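Local atomic coordinates of lysin (Enterococcus phage IMEEF1, PDB entry 6IST), a protein that probably cleaves the peptidoglycan of enterococcal cell walls through a calcium-binding CHAP domain, as a phage endolysin. Residues Val15-Cys29 against Gln109-Ala123. Numbering follows the deposited sequence.
Sequences VGKGVDADGWYGTQC and QNWINPSLEVGSPAA. With CA (calcium ion), chain E.
With CG placed anti to its own carbonyl carbon (chi1 -66°) and the chain extended beyond it (chi2 -178°), Q109 reaches straight across to V19 and Q28, whereas Q28, bent at chi2 (-71°), curls its amide back to Y25 and S115. The Q109 amide is held by three bonds. Its OE1 receives V19 N on a lone pair, in the carbonyl plane, at 2.8 Å; NE2 gives one proton to V19 O and the other to Q28 O (NE2 to O, 2.8 Å). Both acceptors lie close to the amide plane, which fixes the flip and rotation of this buried group and ties V19 and Q28, on either side of the D20-G26 calcium ligands, to one side chain. Q28 NE2 likewise spends both protons, on Y25 O at 2.8 Å and on S115 O at 3.1 Å, both in their carbonyl planes. N110 runs alongside Q28 with its amide steeply turned; its ND2 lies 3.0 Å from Q28 OE1 but at a poor angle, and donates to a water that also accepts from C29 N; its OD1 takes S115 N on a lone pair, bracing the 109-123 loop from within. Backbone bonds flank these amides: G16 N to A122 O and A122 N to K17 O, both 2.8 Å, at one end, and T27 N to V118 O at the other, where T27 and G119 form a single beta bridge. Calcium is bound by D20 OD1, D22 OD1, W24 O and G26 O, with D31 of helix 29-41 completing the protein ligands. Residues 109-123 thus bond to both flanks of a calcium-binding loop leading into helix 29-41; C29 is probably the nucleophile of a Cys-His-Asp triad with H90 and D108, as in CHAP-domain peptidases.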
ATOM      1  N   VAL C  15     -26.363  14.612  -2.581  1.00 25.24           N
ATOM      2  CA  VAL C  15     -27.760  14.630  -2.175  1.00 26.43           C
ATOM      3  C   VAL C  15     -28.710  14.439  -3.368  1.00 27.42           C
ATOM      4  O   VAL C  15     -28.609  15.139  -4.380  1.00 25.78           O
ATOM      5  CB  VAL C  15     -28.052  15.891  -1.345  1.00 27.07           C
ATOM      6  CG1 VAL C  15     -29.554  16.028  -1.125  1.00 31.99           C
ATOM      7  CG2 VAL C  15     -27.303  15.832   0.001  1.00 27.72           C
ATOM      8  N   GLY C  16     -29.606  13.460  -3.281  1.00 24.60           N
ATOM      9  CA  GLY C  16     -30.512  13.176  -4.366  1.00 25.41           C
ATOM     10  C   GLY C  16     -30.048  12.068  -5.289  1.00 27.27           C
ATOM     11  O   GLY C  16     -30.829  11.558  -6.047  1.00 30.13           O
ATOM     12  N   LYS C  17     -28.806  11.635  -5.146  1.00 27.21           N
ATOM     13  CA  LYS C  17     -28.233  10.518  -5.896  1.00 28.30           C
ATOM     14  C   LYS C  17     -27.847   9.447  -4.875  1.00 27.41           C
ATOM     15  O   LYS C  17     -27.943   9.643  -3.683  1.00 23.61           O
ATOM     16  CB  LYS C  17     -26.960  10.952  -6.608  1.00 31.93           C
ATOM     17  CG  LYS C  17     -27.091  12.150  -7.538  1.00 42.23           C
ATOM     18  CD  LYS C  17     -25.791  12.944  -7.517  1.00 49.55           C
ATOM     19  CE  LYS C  17     -25.898  14.239  -8.312  1.00 56.86           C
ATOM     20  NZ  LYS C  17     -24.595  14.956  -8.204  1.00 63.07           N
ATOM     21  N   GLY C  18     -27.285   8.359  -5.344  1.00 27.19           N
ATOM     22  CA  GLY C  18     -26.848   7.309  -4.416  1.00 28.92           C
ATOM     23  C   GLY C  18     -25.587   6.695  -4.930  1.00 28.54           C
ATOM     24  O   GLY C  18     -25.350   6.716  -6.134  1.00 28.74           O
ATOM     25  N   VAL C  19     -24.771   6.182  -4.021  1.00 26.98           N
ATOM     26  CA  VAL C  19     -23.592   5.451  -4.368  1.00 26.15           C
ATOM     27  C   VAL C  19     -23.675   4.066  -3.837  1.00 25.76           C
ATOM     28  O   VAL C  19     -24.204   3.854  -2.765  1.00 20.68           O
ATOM     29  CB  VAL C  19     -22.294   6.118  -3.920  1.00 28.13           C
ATOM     30  CG1 VAL C  19     -22.041   7.301  -4.851  1.00 32.15           C
ATOM     31  CG2 VAL C  19     -22.288   6.543  -2.481  1.00 27.18           C
ATOM     32  N   ASP C  20     -23.175   3.108  -4.635  1.00 27.00           N
ATOM     33  CA  ASP C  20     -23.171   1.693  -4.281  1.00 28.99           C
ATOM     34  C   ASP C  20     -21.706   1.288  -4.291  1.00 27.46           C
ATOM     35  O   ASP C  20     -21.132   1.172  -5.344  1.00 33.13           O
ATOM     36  CB  ASP C  20     -23.960   0.843  -5.319  1.00 30.07           C
ATOM     37  CG  ASP C  20     -24.022  -0.668  -4.949  1.00 34.72           C
ATOM     38  OD1 ASP C  20     -23.473  -1.071  -3.876  1.00 28.12           O
ATOM     39  OD2 ASP C  20     -24.629  -1.464  -5.710  1.00 37.50           O
ATOM     40  N   ALA C  21     -21.115   1.085  -3.125  1.00 25.94           N
ATOM     41  CA  ALA C  21     -19.679   0.816  -3.020  1.00 28.69           C
ATOM     42  C   ALA C  21     -19.339  -0.648  -3.106  1.00 30.51           C
ATOM     43  O   ALA C  21     -18.222  -0.992  -3.433  1.00 35.74           O
ATOM     44  CB  ALA C  21     -19.119   1.389  -1.725  1.00 28.62           C
ATOM     45  N   ASP C  22     -20.298  -1.500  -2.848  1.00 27.87           N
ATOM     46  CA  ASP C  22     -19.994  -2.883  -2.695  1.00 28.14           C
ATOM     47  C   ASP C  22     -20.697  -3.815  -3.629  1.00 27.38           C
ATOM     48  O   ASP C  22     -20.338  -4.978  -3.639  1.00 25.75           O
ATOM     49  CB  ASP C  22     -20.212  -3.285  -1.262  1.00 28.08           C
ATOM     50  CG  ASP C  22     -21.659  -3.279  -0.842  1.00 29.87           C
ATOM     51  OD1 ASP C  22     -22.586  -2.837  -1.617  1.00 25.10           O
ATOM     52  OD2 ASP C  22     -21.900  -3.757   0.302  1.00 32.62           O
ATOM     53  N   GLY C  23     -21.645  -3.332  -4.428  1.00 23.21           N
ATOM     54  CA  GLY C  23     -22.369  -4.233  -5.332  1.00 24.02           C
ATOM     55  C   GLY C  23     -23.399  -5.107  -4.689  1.00 25.41           C
ATOM     56  O   GLY C  23     -23.783  -6.093  -5.322  1.00 23.64           O
ATOM     57  N   TRP C  24     -23.869  -4.778  -3.485  1.00 21.39           N
ATOM     58  CA  TRP C  24     -24.951  -5.480  -2.794  1.00 22.62           C
ATOM     59  C   TRP C  24     -26.012  -4.532  -2.329  1.00 23.73           C
ATOM     60  O   TRP C  24     -25.670  -3.520  -1.740  1.00 21.13           O
ATOM     61  CB  TRP C  24     -24.428  -6.127  -1.547  1.00 24.82           C
ATOM     62  CG  TRP C  24     -23.585  -7.282  -1.800  1.00 26.22           C
ATOM     63  CD1 TRP C  24     -22.243  -7.288  -2.050  1.00 29.77           C
ATOM     64  CD2 TRP C  24     -24.007  -8.658  -1.792  1.00 27.81           C
ATOM     65  NE1 TRP C  24     -21.808  -8.585  -2.263  1.00 28.19           N
ATOM     66  CE2 TRP C  24     -22.860  -9.440  -2.068  1.00 27.81           C
ATOM     67  CE3 TRP C  24     -25.237  -9.292  -1.601  1.00 30.25           C
ATOM     68  CZ2 TRP C  24     -22.904 -10.823  -2.157  1.00 31.93           C
ATOM     69  CZ3 TRP C  24     -25.280 -10.697  -1.656  1.00 34.56           C
ATOM     70  CH2 TRP C  24     -24.106 -11.434  -1.954  1.00 33.37           C
ATOM     71  N   TYR C  25     -27.263  -4.871  -2.591  1.00 23.98           N
ATOM     72  CA  TYR C  25     -28.446  -4.240  -2.025  1.00 24.67           C
ATOM     73  C   TYR C  25     -28.572  -2.748  -2.333  1.00 23.54           C
ATOM     74  O   TYR C  25     -29.101  -1.974  -1.506  1.00 22.21           O
ATOM     75  CB  TYR C  25     -28.526  -4.462  -0.563  1.00 26.96           C
ATOM     76  CG  TYR C  25     -28.489  -5.899  -0.171  1.00 27.27           C
ATOM     77  CD1 TYR C  25     -29.457  -6.802  -0.637  1.00 34.17           C
ATOM     78  CD2 TYR C  25     -27.498  -6.360   0.691  1.00 31.73           C
ATOM     79  CE1 TYR C  25     -29.409  -8.153  -0.273  1.00 34.31           C
ATOM     80  CE2 TYR C  25     -27.462  -7.699   1.073  1.00 35.93           C
ATOM     81  CZ  TYR C  25     -28.428  -8.571   0.604  1.00 36.61           C
ATOM     82  OH  TYR C  25     -28.373  -9.881   1.016  1.00 43.51           O
ATOM     83  N   GLY C  26     -28.051  -2.199  -3.550  1.00 25.65           N
ATOM     84  CA  GLY C  26     -27.979  -0.811  -4.035  1.00 25.23           C
ATOM     85  C   GLY C  26     -27.332   0.129  -3.035  1.00 23.04           C
ATOM     86  O   GLY C  26     -26.199  -0.100  -2.558  1.00 23.00           O
ATOM     87  N   THR C  27     -28.032   1.210  -2.707  1.00 20.59           N
ATOM     88  CA  THR C  27     -27.360   2.327  -2.017  1.00 21.83           C
ATOM     89  C   THR C  27     -27.719   2.316  -0.534  1.00 19.64           C
ATOM     90  O   THR C  27     -28.598   2.973  -0.090  1.00 20.04           O
ATOM     91  CB  THR C  27     -27.704   3.624  -2.748  1.00 21.17           C
ATOM     92  OG1 THR C  27     -29.120   3.857  -2.656  1.00 23.13           O
ATOM     93  CG2 THR C  27     -27.248   3.523  -4.251  1.00 22.56           C
ATOM     94  N   GLN C  28     -27.064   1.438   0.250  1.00 16.61           N
ATOM     95  CA  GLN C  28     -27.260   1.336   1.666  1.00 18.91           C
ATOM     96  C   GLN C  28     -26.519   2.426   2.443  1.00 15.38           C
ATOM     97  O   GLN C  28     -25.711   3.165   1.848  1.00 16.06           O
ATOM     98  CB  GLN C  28     -26.798  -0.022   2.121  1.00 18.38           C
ATOM     99  CG  GLN C  28     -27.605  -1.158   1.451  1.00 20.86           C
ATOM    100  CD  GLN C  28     -29.029  -1.256   1.966  1.00 20.09           C
ATOM    101  OE1 GLN C  28     -29.303  -1.126   3.175  1.00 24.76           O
ATOM    102  NE2 GLN C  28     -29.965  -1.514   1.067  1.00 22.96           N
ATOM    103  N   CYS C  29     -26.750   2.488   3.739  1.00 17.75           N
ATOM    104  CA  CYS C  29     -26.087   3.544   4.542  1.00 16.26           C
ATOM    105  C   CYS C  29     -24.574   3.444   4.569  1.00 17.60           C
ATOM    106  O   CYS C  29     -23.841   4.461   4.342  1.00 15.75           O
ATOM    107  CB  CYS C  29     -26.675   3.648   5.889  1.00 17.93           C
ATOM    108  SG  CYS C  29     -26.235   2.307   7.048  1.00 21.14           S
ATOM    109  N   GLN C 109     -27.599   7.732   3.396  1.00 17.94           N
ATOM    110  CA  GLN C 109     -28.423   6.885   2.519  1.00 16.38           C
ATOM    111  C   GLN C 109     -29.237   5.964   3.292  1.00 15.72           C
ATOM    112  O   GLN C 109     -28.843   5.555   4.391  1.00 17.34           O
ATOM    113  CB  GLN C 109     -27.554   6.083   1.544  1.00 16.05           C
ATOM    114  CG  GLN C 109     -26.864   6.974   0.568  1.00 17.54           C
ATOM    115  CD  GLN C 109     -26.015   6.295  -0.475  1.00 19.27           C
ATOM    116  OE1 GLN C 109     -25.746   6.917  -1.497  1.00 19.95           O
ATOM    117  NE2 GLN C 109     -25.522   5.083  -0.217  1.00 18.92           N
ATOM    118  N   ASN C 110     -30.394   5.632   2.725  1.00 17.79           N
ATOM    119  CA  ASN C 110     -31.273   4.626   3.301  1.00 20.17           C
ATOM    120  C   ASN C 110     -31.884   4.982   4.614  1.00 18.20           C
ATOM    121  O   ASN C 110     -32.184   4.099   5.467  1.00 21.18           O
ATOM    122  CB  ASN C 110     -30.593   3.256   3.366  1.00 21.34           C
ATOM    123  CG  ASN C 110     -31.593   2.123   3.155  1.00 21.00           C
ATOM    124  OD1 ASN C 110     -32.594   2.291   2.499  1.00 22.75           O
ATOM    125  ND2 ASN C 110     -31.332   1.001   3.748  1.00 27.06           N
ATOM    126  N   TRP C 111     -32.135   6.275   4.792  1.00 17.88           N
ATOM    127  CA  TRP C 111     -32.810   6.791   5.977  1.00 19.59           C
ATOM    128  C   TRP C 111     -34.235   7.109   5.583  1.00 19.30           C
ATOM    129  O   TRP C 111     -35.168   6.573   6.198  1.00 19.76           O
ATOM    130  CB  TRP C 111     -32.117   8.022   6.589  1.00 20.44           C
ATOM    131  CG  TRP C 111     -32.856   8.602   7.769  1.00 22.67           C
ATOM    132  CD1 TRP C 111     -33.777   9.628   7.746  1.00 23.40           C
ATOM    133  CD2 TRP C 111     -32.827   8.125   9.090  1.00 21.74           C
ATOM    134  NE1 TRP C 111     -34.267   9.833   8.977  1.00 23.93           N
ATOM    135  CE2 TRP C 111     -33.669   8.960   9.851  1.00 21.29           C
ATOM    136  CE3 TRP C 111     -32.069   7.150   9.749  1.00 23.09           C
ATOM    137  CZ2 TRP C 111     -33.848   8.801  11.208  1.00 23.77           C
ATOM    138  CZ3 TRP C 111     -32.242   6.987  11.077  1.00 25.91           C
ATOM    139  CH2 TRP C 111     -33.127   7.822  11.823  1.00 26.00           C
ATOM    140  N   ILE C 112     -34.396   8.009   4.628  1.00 18.03           N
ATOM    141  CA  ILE C 112     -35.705   8.307   4.039  1.00 20.40           C
ATOM    142  C   ILE C 112     -36.083   7.222   3.033  1.00 19.75           C
ATOM    143  O   ILE C 112     -35.263   6.852   2.157  1.00 21.23           O
ATOM    144  CB  ILE C 112     -35.661   9.656   3.336  1.00 23.08           C
ATOM    145  CG1 ILE C 112     -35.648  10.724   4.417  1.00 25.68           C
ATOM    146  CG2 ILE C 112     -36.896   9.863   2.446  1.00 24.69           C
ATOM    147  CD1 ILE C 112     -35.095  12.032   3.903  1.00 30.31           C
ATOM    148  N   ASN C 113     -37.292   6.696   3.156  1.00 18.18           N
ATOM    149  CA  ASN C 113     -37.784   5.610   2.234  1.00 17.80           C
ATOM    150  C   ASN C 113     -36.770   4.489   2.199  1.00 19.03           C
ATOM    151  O   ASN C 113     -36.322   4.084   1.171  1.00 23.97           O
ATOM    152  CB  ASN C 113     -38.071   6.134   0.851  1.00 17.76           C
ATOM    153  CG  ASN C 113     -39.226   7.095   0.806  1.00 20.61           C
ATOM    154  OD1 ASN C 113     -40.209   6.989   1.588  1.00 21.88           O
ATOM    155  ND2 ASN C 113     -39.155   8.062  -0.150  1.00 20.22           N
ATOM    156  N   PRO C 114     -36.513   3.912   3.358  1.00 20.45           N
ATOM    157  CA  PRO C 114     -35.503   2.843   3.374  1.00 22.73           C
ATOM    158  C   PRO C 114     -35.941   1.603   2.680  1.00 23.48           C
ATOM    159  O   PRO C 114     -37.152   1.325   2.580  1.00 21.53           O
ATOM    160  CB  PRO C 114     -35.322   2.557   4.841  1.00 21.80           C
ATOM    161  CG  PRO C 114     -36.629   2.981   5.476  1.00 23.44           C
ATOM    162  CD  PRO C 114     -37.062   4.157   4.665  1.00 21.98           C
ATOM    163  N   SER C 115     -34.967   0.875   2.147  1.00 22.70           N
ATOM    164  CA  SER C 115     -35.254  -0.321   1.386  1.00 24.28           C
ATOM    165  C   SER C 115     -34.191  -1.327   1.650  1.00 24.24           C
ATOM    166  O   SER C 115     -33.028  -1.049   1.438  1.00 24.52           O
ATOM    167  CB  SER C 115     -35.336  -0.057  -0.123  1.00 25.66           C
ATOM    168  OG  SER C 115     -35.347  -1.313  -0.833  1.00 28.49           O
ATOM    169  N   LEU C 116     -34.607  -2.527   2.068  1.00 25.82           N
ATOM    170  CA  LEU C 116     -33.682  -3.641   2.227  1.00 28.45           C
ATOM    171  C   LEU C 116     -33.047  -4.115   0.907  1.00 27.38           C
ATOM    172  O   LEU C 116     -31.885  -4.560   0.908  1.00 30.10           O
ATOM    173  CB  LEU C 116     -34.407  -4.836   2.872  1.00 32.78           C
ATOM    174  CG  LEU C 116     -35.059  -4.672   4.262  1.00 34.60           C
ATOM    175  CD1 LEU C 116     -35.950  -5.905   4.517  1.00 39.93           C
ATOM    176  CD2 LEU C 116     -34.065  -4.532   5.388  1.00 34.01           C
ATOM    177  N   GLU C 117     -33.751  -3.963  -0.208  1.00 28.18           N
ATOM    178  CA  GLU C 117     -33.343  -4.521  -1.485  1.00 33.44           C
ATOM    179  C   GLU C 117     -32.450  -3.557  -2.270  1.00 27.14           C
ATOM    180  O   GLU C 117     -31.506  -3.966  -2.861  1.00 26.64           O
ATOM    181  CB  GLU C 117     -34.578  -4.842  -2.374  1.00 38.49           C
ATOM    182  CG  GLU C 117     -35.660  -5.728  -1.728  1.00 53.56           C
ATOM    183  CD  GLU C 117     -36.544  -5.015  -0.660  1.00 65.14           C
ATOM    184  OE1 GLU C 117     -37.251  -5.709   0.111  1.00 75.56           O
ATOM    185  OE2 GLU C 117     -36.530  -3.760  -0.559  1.00 60.88           O
ATOM    186  N   VAL C 118     -32.816  -2.273  -2.317  1.00 25.47           N
ATOM    187  CA  VAL C 118     -32.129  -1.291  -3.180  1.00 25.04           C
ATOM    188  C   VAL C 118     -31.630  -0.022  -2.461  1.00 23.51           C
ATOM    189  O   VAL C 118     -30.964   0.781  -3.083  1.00 23.26           O
ATOM    190  CB  VAL C 118     -33.014  -0.914  -4.390  1.00 29.00           C
ATOM    191  CG1 VAL C 118     -33.382  -2.184  -5.180  1.00 30.01           C
ATOM    192  CG2 VAL C 118     -34.268  -0.176  -3.984  1.00 31.99           C
ATOM    193  N   GLY C 119     -31.885   0.069  -1.172  1.00 21.62           N
ATOM    194  CA  GLY C 119     -31.496   1.215  -0.351  1.00 23.20           C
ATOM    195  C   GLY C 119     -32.198   2.389  -0.972  1.00 23.84           C
ATOM    196  O   GLY C 119     -33.325   2.296  -1.427  1.00 23.07           O
ATOM    197  N   SER C 120     -31.583   3.769  -0.476  1.00 21.13           N
ATOM    198  CA  SER C 120     -32.333   4.852  -1.086  1.00 19.94           C
ATOM    199  C   SER C 120     -31.321   5.921  -1.216  1.00 19.95           C
ATOM    200  O   SER C 120     -30.302   5.850  -0.559  1.00 19.41           O
ATOM    201  CB  SER C 120     -33.442   5.288  -0.091  1.00 20.65           C
ATOM    202  OG  SER C 120     -32.993   5.865   1.116  1.00 21.31           O
ATOM    203  N   PRO C 121     -31.632   6.943  -1.970  1.00 19.39           N
ATOM    204  CA  PRO C 121     -30.671   8.010  -2.215  1.00 22.05           C
ATOM    205  C   PRO C 121     -30.241   8.805  -0.984  1.00 20.78           C
ATOM    206  O   PRO C 121     -30.930   8.856   0.030  1.00 22.47           O
ATOM    207  CB  PRO C 121     -31.432   8.960  -3.192  1.00 21.91           C
ATOM    208  CG  PRO C 121     -32.599   8.233  -3.642  1.00 22.34           C
ATOM    209  CD  PRO C 121     -32.912   7.161  -2.675  1.00 22.63           C
ATOM    210  N   ALA C 122     -29.102   9.446  -1.124  1.00 19.84           N
ATOM    211  CA  ALA C 122     -28.545  10.276  -0.094  1.00 19.73           C
ATOM    212  C   ALA C 122     -29.498  11.447   0.132  1.00 22.03           C
ATOM    213  O   ALA C 122     -30.027  12.053  -0.848  1.00 23.38           O
ATOM    214  CB  ALA C 122     -27.193  10.763  -0.483  1.00 19.46           C
ATOM    215  N   ALA C 123     -29.704  11.760   1.397  1.00 20.29           N
ATOM    216  CA  ALA C 123     -30.519  12.913   1.762  1.00 19.40           C
ATOM    217  C   ALA C 123     -29.899  13.611   2.906  1.00 20.65           C
ATOM    218  O   ALA C 123     -29.231  13.010   3.764  1.00 20.34           O
ATOM    219  CB  ALA C 123     -31.912  12.455   2.103  1.00 24.54           C
TER
HETATM  220 CA    CA E 301     -24.559  -1.539  -1.839  1.00 41.27          CA
HETATM  221  O   HOH W   1     -25.256   6.845   4.831  1.00 17.28           O
HETATM  222  O   HOH W   2     -28.740   0.913   5.119  1.00 21.38           O